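Local coordinates for protein PipY (Synechococcus elongatus, PDB 5NLC) that binds pyridoxal 5'-phosphate and probably takes part in the homeostasis of this vitamin B6 cofactor, at residues K77-V82 and D101-E106; V153-G158 and Q165-Q170. All blocks are in the same frame, centred on the assembly; numbering follows the deposited sequence.

Contact 1. Residues K77-V82 and D101-E106; sequences KARKAV and DRIAGE. With PO4 (phosphate ion), chain C.
Arg79 and Ile103 lie where helices 78-84 and 94-107 come together, their CA atoms 6.2 Å apart. The axes of the short segments 78-82 and 101-106 approach to 9.4 Å and cross at -53°. These helices follow strands 66-69 and 87-91, neighbours in the parallel sheet, so this is the packing of two consecutive beta-alpha units in the modified TIM barrel of a fold type III PLP protein.

Ile103 fills the interface. Ile103 CD1 meets Ala78 CB at 3.7 Å. On its other branch, Ile103 CG2 lies 4.0 Å from Val82 CB. Leu100, on the same helix as Ile103, also touches both Ala78 and Val82.

Toward solvent the contact turns ionic. The Arg79 chain bends at chi3 (-78°), and its guanidinium passes with one face over Ile103 CG1. From the guanidinium edge, Arg79 NH2 forms a salt bridge with Glu106 OE1 at 2.7 Å, meeting the carboxylate on its syn side with the two planes nearly coplanar (28° apart). The other oxygen, Glu106 OE2, takes a bond from Arg102 NH1 at 2.9 Å that arrives from above the carboxylate plane. Glu106 therefore sits between two arginines and probably offsets part of their mutual repulsion.

A phosphate ion, probably from the crystallisation liquor, is gripped by Arg79, Arg102 and Arg99 and would add to that screening. Arg79 lays two edge N-H groups against it: Arg79 NE donates to phosphate O2 at 2.9 Å, and Arg79 NH2 to phosphate O3 at 2.6 Å in a nearly straight bond.

Contact 2. Residues V153-G158 and Q165-Q170; sequences VIAPLG and QALFAQ
Val153 and Leu167 carry the apolar part of this contact, reaching toward each other tip to tip. Val153 CG1 stands 3.7 Å from Leu167 CG and also touches both methyls of that leucine. Leu167 has CG anti to its backbone N (chi1 174°), and beyond it CD2 reaches the loop. There Leu167 CD2 packs 3.7 Å from Ala155 CA. The same methyl also touches Ala155 CB, with Pro156 CD at the margin. An alanine in place of Leu167 would probably open a gap here, leaving Val153 CG1 without its main partner on this part of the helix and Ala155 without the methyl against it.

The segments belong to one beta-alpha unit of the barrel: residues 153-158 are in the loop leaving strand 147-152, and residues 165-170 are in helix 161-181, so the chain folds back to lay this helix against its own connecting loop. Val153 is also tied by backbone hydrogen bonding to Ser191 in the adjacent strand 189-191.

The aromatic contribution comes from Phe168. Phe168 CD1 approaches Val153 CG1 at 4.3 Å, and Leu200 and Ala201 of helix 198-203 also pack on Phe168. Polar atoms play little part, since no hydrogen bond joins the two segments; the carbonyl O of Val153 merely lies obliquely to the phenyl ring, 4.1 Å from Phe168 CE1.

Overall arrangement
Contacts 1 and 2 sit on opposite sides of the chain's centre, with their own centres 29 Å apart and their nearest atoms about 15 Å apart, so neither touches the other. They follow in series along one barrel domain. Contact 1 joins helices of two successive units and lies away from the pyridoxal phosphate site. Contact 2, within a single unit, is nearer to it: the side chain of Ile154 comes about 4 Å from that of Arg210 and about 8 Å from that of Asn47, both pyridoxal 5'-phosphate-binding residues. The cofactor itself is absent from this model, and the phosphate ion belongs to contact 1.

Contact 1. Residues K77-V82 and D101-E106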
ATOM      1  N   LYS A  77       0.206 -13.530  11.141  1.00 32.19           N
ATOM      2  CA  LYS A  77      -0.523 -12.324  11.476  1.00 32.07           C
ATOM      3  C   LYS A  77      -1.537 -11.990  10.381  1.00 28.86           C
ATOM      4  O   LYS A  77      -2.180 -10.950  10.442  1.00 28.53           O
ATOM      5  CB  LYS A  77       0.436 -11.128  11.660  1.00 34.70           C
ATOM      6  CG  LYS A  77       1.318 -11.151  12.896  1.00 38.33           C
ATOM      7  CD  LYS A  77       0.477 -11.073  14.183  1.00 42.10           C
ATOM      8  CE  LYS A  77       1.308 -11.368  15.434  1.00 45.69           C
ATOM      9  NZ  LYS A  77       2.384 -10.352  15.624  1.00 47.71           N
ATOM     10  N   ALA A  78      -1.671 -12.855   9.389  1.00 26.71           N
ATOM     11  CA  ALA A  78      -2.569 -12.590   8.276  1.00 24.97           C
ATOM     12  C   ALA A  78      -4.010 -12.451   8.803  1.00 23.57           C
ATOM     13  O   ALA A  78      -4.741 -11.646   8.310  1.00 21.37           O
ATOM     14  CB  ALA A  78      -2.448 -13.658   7.212  1.00 25.41           C
ATOM     15  N   ARG A  79      -4.398 -13.232   9.823  1.00 23.64           N
ATOM     16  CA  ARG A  79      -5.754 -13.163  10.321  1.00 23.47           C
ATOM     17  C   ARG A  79      -6.079 -11.788  10.893  1.00 22.60           C
ATOM     18  O   ARG A  79      -7.105 -11.201  10.574  1.00 21.07           O
ATOM     19  CB  ARG A  79      -5.976 -14.260  11.350  1.00 25.24           C
ATOM     20  CG  ARG A  79      -7.397 -14.371  11.862  1.00 27.69           C
ATOM     21  CD  ARG A  79      -7.523 -15.576  12.830  1.00 30.27           C
ATOM     22  NE  ARG A  79      -7.593 -16.760  12.011  1.00 32.18           N
ATOM     23  CZ  ARG A  79      -8.691 -17.191  11.375  1.00 34.23           C
ATOM     24  NH1 ARG A  79      -9.881 -16.614  11.529  1.00 34.95           N
ATOM     25  NH2 ARG A  79      -8.595 -18.244  10.598  1.00 34.98           N
ATOM     26  N   LYS A  80      -5.211 -11.280  11.775  1.00 22.74           N
ATOM     27  CA  LYS A  80      -5.397  -9.934  12.289  1.00 23.81           C
ATOM     28  C   LYS A  80      -5.367  -8.872  11.193  1.00 21.27           C
ATOM     29  O   LYS A  80      -6.062  -7.894  11.294  1.00 20.89           O
ATOM     30  CB  LYS A  80      -4.388  -9.606  13.387  1.00 27.20           C
ATOM     31  CG  LYS A  80      -4.670 -10.371  14.690  1.00 30.40           C
ATOM     32  CD  LYS A  80      -3.530 -10.102  15.658  1.00 34.48           C
ATOM     33  CE  LYS A  80      -3.863 -10.554  17.089  1.00 38.34           C
ATOM     34  NZ  LYS A  80      -2.601 -10.964  17.765  1.00 41.10           N
ATOM     35  N   ALA A  81      -4.531  -9.027  10.182  1.00 20.38           N
ATOM     36  CA  ALA A  81      -4.509  -8.064   9.069  1.00 20.42           C
ATOM     37  C   ALA A  81      -5.830  -8.034   8.296  1.00 20.21           C
ATOM     38  O   ALA A  81      -6.344  -6.977   7.985  1.00 19.86           O
ATOM     39  CB  ALA A  81      -3.370  -8.408   8.128  1.00 20.01           C
ATOM     40  N   VAL A  82      -6.420  -9.218   8.035  1.00 20.82           N
ATOM     41  CA  VAL A  82      -7.710  -9.260   7.369  1.00 22.04           C
ATOM     42  C   VAL A  82      -8.787  -8.576   8.222  1.00 23.01           C
ATOM     43  O   VAL A  82      -9.652  -7.880   7.712  1.00 22.35           O
ATOM     44  CB  VAL A  82      -8.089 -10.683   6.975  1.00 22.52           C
ATOM     45  CG1 VAL A  82      -9.497 -10.731   6.383  1.00 23.61           C
ATOM     46  CG2 VAL A  82      -7.099 -11.237   5.966  1.00 22.32           C
ATOM     47  N   ASP A 101      -6.627 -14.934   1.310  1.00 18.31           N
ATOM     48  CA  ASP A 101      -7.861 -15.355   0.629  1.00 19.68           C
ATOM     49  C   ASP A 101      -8.631 -16.408   1.464  1.00 20.14           C
ATOM     50  O   ASP A 101      -9.850 -16.322   1.593  1.00 19.90           O
ATOM     51  CB  ASP A 101      -7.546 -15.886  -0.762  1.00 20.12           C
ATOM     52  CG  ASP A 101      -8.810 -16.262  -1.536  1.00 21.96           C
ATOM     53  OD1 ASP A 101      -9.443 -15.355  -2.093  1.00 23.02           O
ATOM     54  OD2 ASP A 101      -9.144 -17.455  -1.564  1.00 22.70           O
ATOM     55  N   ARG A 102      -7.924 -17.362   2.043  1.00 21.12           N
ATOM     56  CA  ARG A 102      -8.556 -18.393   2.839  1.00 22.84           C
ATOM     57  C   ARG A 102      -9.207 -17.743   4.101  1.00 21.67           C
ATOM     58  O   ARG A 102     -10.375 -17.965   4.403  1.00 19.10           O
ATOM     59  CB  ARG A 102      -7.555 -19.449   3.243  1.00 25.60           C
ATOM     60  CG  ARG A 102      -8.171 -20.498   4.168  1.00 30.55           C
ATOM     61  CD  ARG A 102      -7.258 -21.686   4.461  1.00 34.77           C
ATOM     62  NE  ARG A 102      -6.063 -21.354   5.248  1.00 38.50           N
ATOM     63  CZ  ARG A 102      -6.037 -20.936   6.525  1.00 41.81           C
ATOM     64  NH1 ARG A 102      -7.147 -20.719   7.244  1.00 43.60           N
ATOM     65  NH2 ARG A 102      -4.849 -20.713   7.092  1.00 42.84           N
ATOM     66  N   ILE A 103      -8.452 -16.880   4.772  1.00 20.51           N
ATOM     67  CA  ILE A 103      -8.924 -16.188   5.953  1.00 21.43           C
ATOM     68  C   ILE A 103     -10.043 -15.244   5.625  1.00 20.57           C
ATOM     69  O   ILE A 103     -11.064 -15.235   6.341  1.00 20.80           O
ATOM     70  CB  ILE A 103      -7.786 -15.447   6.676  1.00 22.45           C
ATOM     71  CG1 ILE A 103      -6.766 -16.466   7.240  1.00 23.91           C
ATOM     72  CG2 ILE A 103      -8.337 -14.620   7.845  1.00 23.70           C
ATOM     73  CD1 ILE A 103      -5.388 -15.831   7.562  1.00 24.95           C
ATOM     74  N   ALA A 104      -9.896 -14.478   4.527  1.00 19.97           N
ATOM     75  CA  ALA A 104     -10.963 -13.584   4.035  1.00 19.61           C
ATOM     76  C   ALA A 104     -12.299 -14.345   3.852  1.00 19.92           C
ATOM     77  O   ALA A 104     -13.328 -13.880   4.352  1.00 20.46           O
ATOM     78  CB  ALA A 104     -10.548 -12.884   2.766  1.00 18.77           C
ATOM     79  N   GLY A 105     -12.238 -15.508   3.232  1.00 20.32           N
ATOM     80  CA  GLY A 105     -13.414 -16.371   3.027  1.00 22.02           C
ATOM     81  C   GLY A 105     -14.062 -16.857   4.316  1.00 23.56           C
ATOM     82  O   GLY A 105     -15.298 -16.838   4.466  1.00 23.92           O
ATOM     83  N   GLU A 106     -13.232 -17.231   5.275  1.00 25.38           N
ATOM     84  CA  GLU A 106     -13.729 -17.638   6.621  1.00 27.61           C
ATOM     85  C   GLU A 106     -14.407 -16.475   7.353  1.00 26.69           C
ATOM     86  O   GLU A 106     -15.469 -16.660   7.947  1.00 27.07           O
ATOM     87  CB  GLU A 106     -12.582 -18.162   7.482  1.00 29.98           C
ATOM     88  CG  GLU A 106     -11.918 -19.444   6.968  1.00 32.75           C
ATOM     89  CD  GLU A 106     -10.715 -19.915   7.819  1.00 35.62           C
ATOM     90  OE1 GLU A 106     -10.446 -19.281   8.896  1.00 34.69           O
ATOM     91  OE2 GLU A 106     -10.062 -20.924   7.370  1.00 35.72           O
TER
HETATM   92  P   PO4 C 301      -4.988 -19.080  10.361  1.00 68.30           P
HETATM   93  O1  PO4 C 301      -4.498 -18.626   9.013  1.00 68.02           O
HETATM   94  O2  PO4 C 301      -4.987 -17.913  11.325  1.00 60.77           O
HETATM   95  O3  PO4 C 301      -6.395 -19.618  10.198  1.00 63.86           O
HETATM   96  O4  PO4 C 301      -4.092 -20.196  10.860  1.00 66.32           O
HETATM   97  O   HOH W   1     -11.926 -18.441  10.602  1.00 41.05           O

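Contact 2. Residues V153-G158 and Q165-Q170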
ATOM      1  N   VAL A 153       5.842  -1.178  -5.234  1.00 19.34           N
ATOM      2  CA  VAL A 153       7.280  -1.226  -5.445  1.00 20.07           C
ATOM      3  C   VAL A 153       7.990  -0.279  -4.485  1.00 20.45           C
ATOM      4  O   VAL A 153       7.574   0.885  -4.374  1.00 19.61           O
ATOM      5  CB  VAL A 153       7.533  -0.846  -6.907  1.00 20.91           C
ATOM      6  CG1 VAL A 153       8.947  -0.574  -7.159  1.00 22.13           C
ATOM      7  CG2 VAL A 153       7.102  -2.006  -7.783  1.00 20.32           C
ATOM      8  N   ILE A 154       8.996  -0.780  -3.754  1.00 21.81           N
ATOM      9  CA  ILE A 154       9.726   0.013  -2.789  1.00 22.47           C
ATOM     10  C   ILE A 154      11.180  -0.009  -3.243  1.00 22.36           C
ATOM     11  O   ILE A 154      11.760  -1.087  -3.443  1.00 22.26           O
ATOM     12  CB  ILE A 154       9.646  -0.569  -1.363  1.00 25.39           C
ATOM     13  CG1 ILE A 154       8.166  -0.832  -0.976  1.00 26.41           C
ATOM     14  CG2 ILE A 154      10.473   0.286  -0.427  1.00 25.84           C
ATOM     15  CD1 ILE A 154       8.014  -1.421   0.408  1.00 29.46           C
ATOM     16  N   ALA A 155      11.765   1.166  -3.406  1.00 20.65           N
ATOM     17  CA  ALA A 155      13.165   1.229  -3.835  1.00 21.17           C
ATOM     18  C   ALA A 155      14.063   0.765  -2.700  1.00 23.43           C
ATOM     19  O   ALA A 155      13.758   1.062  -1.522  1.00 23.52           O
ATOM     20  CB  ALA A 155      13.510   2.654  -4.229  1.00 21.08           C
ATOM     21  N   PRO A 156      15.131  -0.024  -2.994  1.00 24.46           N
ATOM     22  CA  PRO A 156      16.121  -0.368  -2.012  1.00 26.50           C
ATOM     23  C   PRO A 156      16.687   0.869  -1.364  1.00 27.61           C
ATOM     24  O   PRO A 156      16.767   1.924  -2.024  1.00 25.29           O
ATOM     25  CB  PRO A 156      17.204  -1.064  -2.842  1.00 27.59           C
ATOM     26  CG  PRO A 156      16.428  -1.739  -3.937  1.00 26.41           C
ATOM     27  CD  PRO A 156      15.336  -0.760  -4.254  1.00 24.66           C
ATOM     28  N   LEU A 157      17.063   0.770  -0.079  1.00 29.92           N
ATOM     29  CA  LEU A 157      17.597   1.972   0.588  1.00 32.64           C
ATOM     30  C   LEU A 157      18.888   2.315  -0.132  1.00 32.37           C
ATOM     31  O   LEU A 157      19.640   1.400  -0.560  1.00 32.57           O
ATOM     32  CB  LEU A 157      17.806   1.770   2.097  1.00 37.12           C
ATOM     33  CG  LEU A 157      16.561   1.320   2.892  1.00 40.38           C
ATOM     34  CD1 LEU A 157      16.889   1.111   4.386  1.00 43.16           C
ATOM     35  CD2 LEU A 157      15.383   2.275   2.706  1.00 40.23           C
ATOM     36  N   GLY A 158      19.103   3.607  -0.356  1.00 30.48           N
ATOM     37  CA  GLY A 158      20.338   4.076  -0.968  1.00 30.57           C
ATOM     38  C   GLY A 158      20.363   4.052  -2.494  1.00 29.11           C
ATOM     39  O   GLY A 158      21.342   4.478  -3.080  1.00 29.10           O
ATOM     40  N   GLN A 165      13.856   6.619 -10.385  1.00 16.71           N
ATOM     41  CA  GLN A 165      12.993   6.985 -11.526  1.00 18.00           C
ATOM     42  C   GLN A 165      12.800   5.802 -12.476  1.00 17.22           C
ATOM     43  O   GLN A 165      11.659   5.482 -12.878  1.00 17.56           O
ATOM     44  CB  GLN A 165      13.637   8.135 -12.312  1.00 19.72           C
ATOM     45  CG  GLN A 165      12.734   8.528 -13.478  1.00 22.28           C
ATOM     46  CD  GLN A 165      13.354   9.543 -14.316  1.00 25.86           C
ATOM     47  OE1 GLN A 165      14.393   9.249 -14.947  1.00 29.47           O
ATOM     48  NE2 GLN A 165      12.762  10.775 -14.359  1.00 28.65           N
ATOM     49  N   ALA A 166      13.889   5.161 -12.807  1.00 17.60           N
ATOM     50  CA  ALA A 166      13.859   4.042 -13.750  1.00 18.26           C
ATOM     51  C   ALA A 166      13.032   2.891 -13.158  1.00 17.76           C
ATOM     52  O   ALA A 166      12.227   2.230 -13.870  1.00 17.51           O
ATOM     53  CB  ALA A 166      15.265   3.616 -14.156  1.00 19.31           C
ATOM     54  N   LEU A 167      13.175   2.677 -11.856  1.00 17.01           N
ATOM     55  CA  LEU A 167      12.428   1.627 -11.165  1.00 17.45           C
ATOM     56  C   LEU A 167      10.934   1.843 -11.205  1.00 17.13           C
ATOM     57  O   LEU A 167      10.220   0.858 -11.479  1.00 16.59           O
ATOM     58  CB  LEU A 167      12.913   1.433  -9.701  1.00 17.74           C
ATOM     59  CG  LEU A 167      12.109   0.458  -8.826  1.00 18.42           C
ATOM     60  CD1 LEU A 167      12.311  -1.006  -9.185  1.00 19.55           C
ATOM     61  CD2 LEU A 167      12.502   0.688  -7.392  1.00 19.07           C
ATOM     62  N   PHE A 168      10.492   3.094 -10.921  1.00 16.60           N
ATOM     63  CA  PHE A 168       9.102   3.420 -10.896  1.00 16.66           C
ATOM     64  C   PHE A 168       8.485   3.328 -12.292  1.00 17.31           C
ATOM     65  O   PHE A 168       7.340   2.866 -12.444  1.00 17.52           O
ATOM     66  CB  PHE A 168       8.846   4.757 -10.247  1.00 16.46           C
ATOM     67  CG  PHE A 168       9.166   4.806  -8.747  1.00 16.22           C
ATOM     68  CD1 PHE A 168       9.102   3.687  -7.916  1.00 16.58           C
ATOM     69  CD2 PHE A 168       9.455   6.047  -8.191  1.00 16.59           C
ATOM     70  CE1 PHE A 168       9.353   3.828  -6.537  1.00 16.80           C
ATOM     71  CE2 PHE A 168       9.700   6.200  -6.862  1.00 16.72           C
ATOM     72  CZ  PHE A 168       9.656   5.067  -6.025  1.00 16.62           C
ATOM     73  N   ALA A 169       9.284   3.655 -13.304  1.00 17.91           N
ATOM     74  CA  ALA A 169       8.833   3.499 -14.701  1.00 19.24           C
ATOM     75  C   ALA A 169       8.667   2.031 -15.083  1.00 19.23           C
ATOM     76  O   ALA A 169       7.693   1.630 -15.745  1.00 18.77           O
ATOM     77  CB  ALA A 169       9.821   4.221 -15.624  1.00 20.14           C
ATOM     78  N   GLN A 170       9.624   1.236 -14.645  1.00 19.51           N
ATOM     79  CA  GLN A 170       9.597  -0.206 -14.868  1.00 19.79           C
ATOM     80  C   GLN A 170       8.422  -0.812 -14.199  1.00 19.86           C
ATOM     81  O   GLN A 170       7.823  -1.695 -14.791  1.00 20.95           O
ATOM     82  CB  GLN A 170      10.870  -0.862 -14.419  1.00 20.60           C
ATOM     83  CG  GLN A 170      11.022  -2.348 -14.744  1.00 21.80           C
ATOM     84  CD  GLN A 170      12.197  -2.982 -14.016  1.00 23.67           C
ATOM     85  OE1 GLN A 170      12.839  -2.354 -13.112  1.00 24.93           O
ATOM     86  NE2 GLN A 170      12.465  -4.232 -14.345  1.00 24.03           N
TER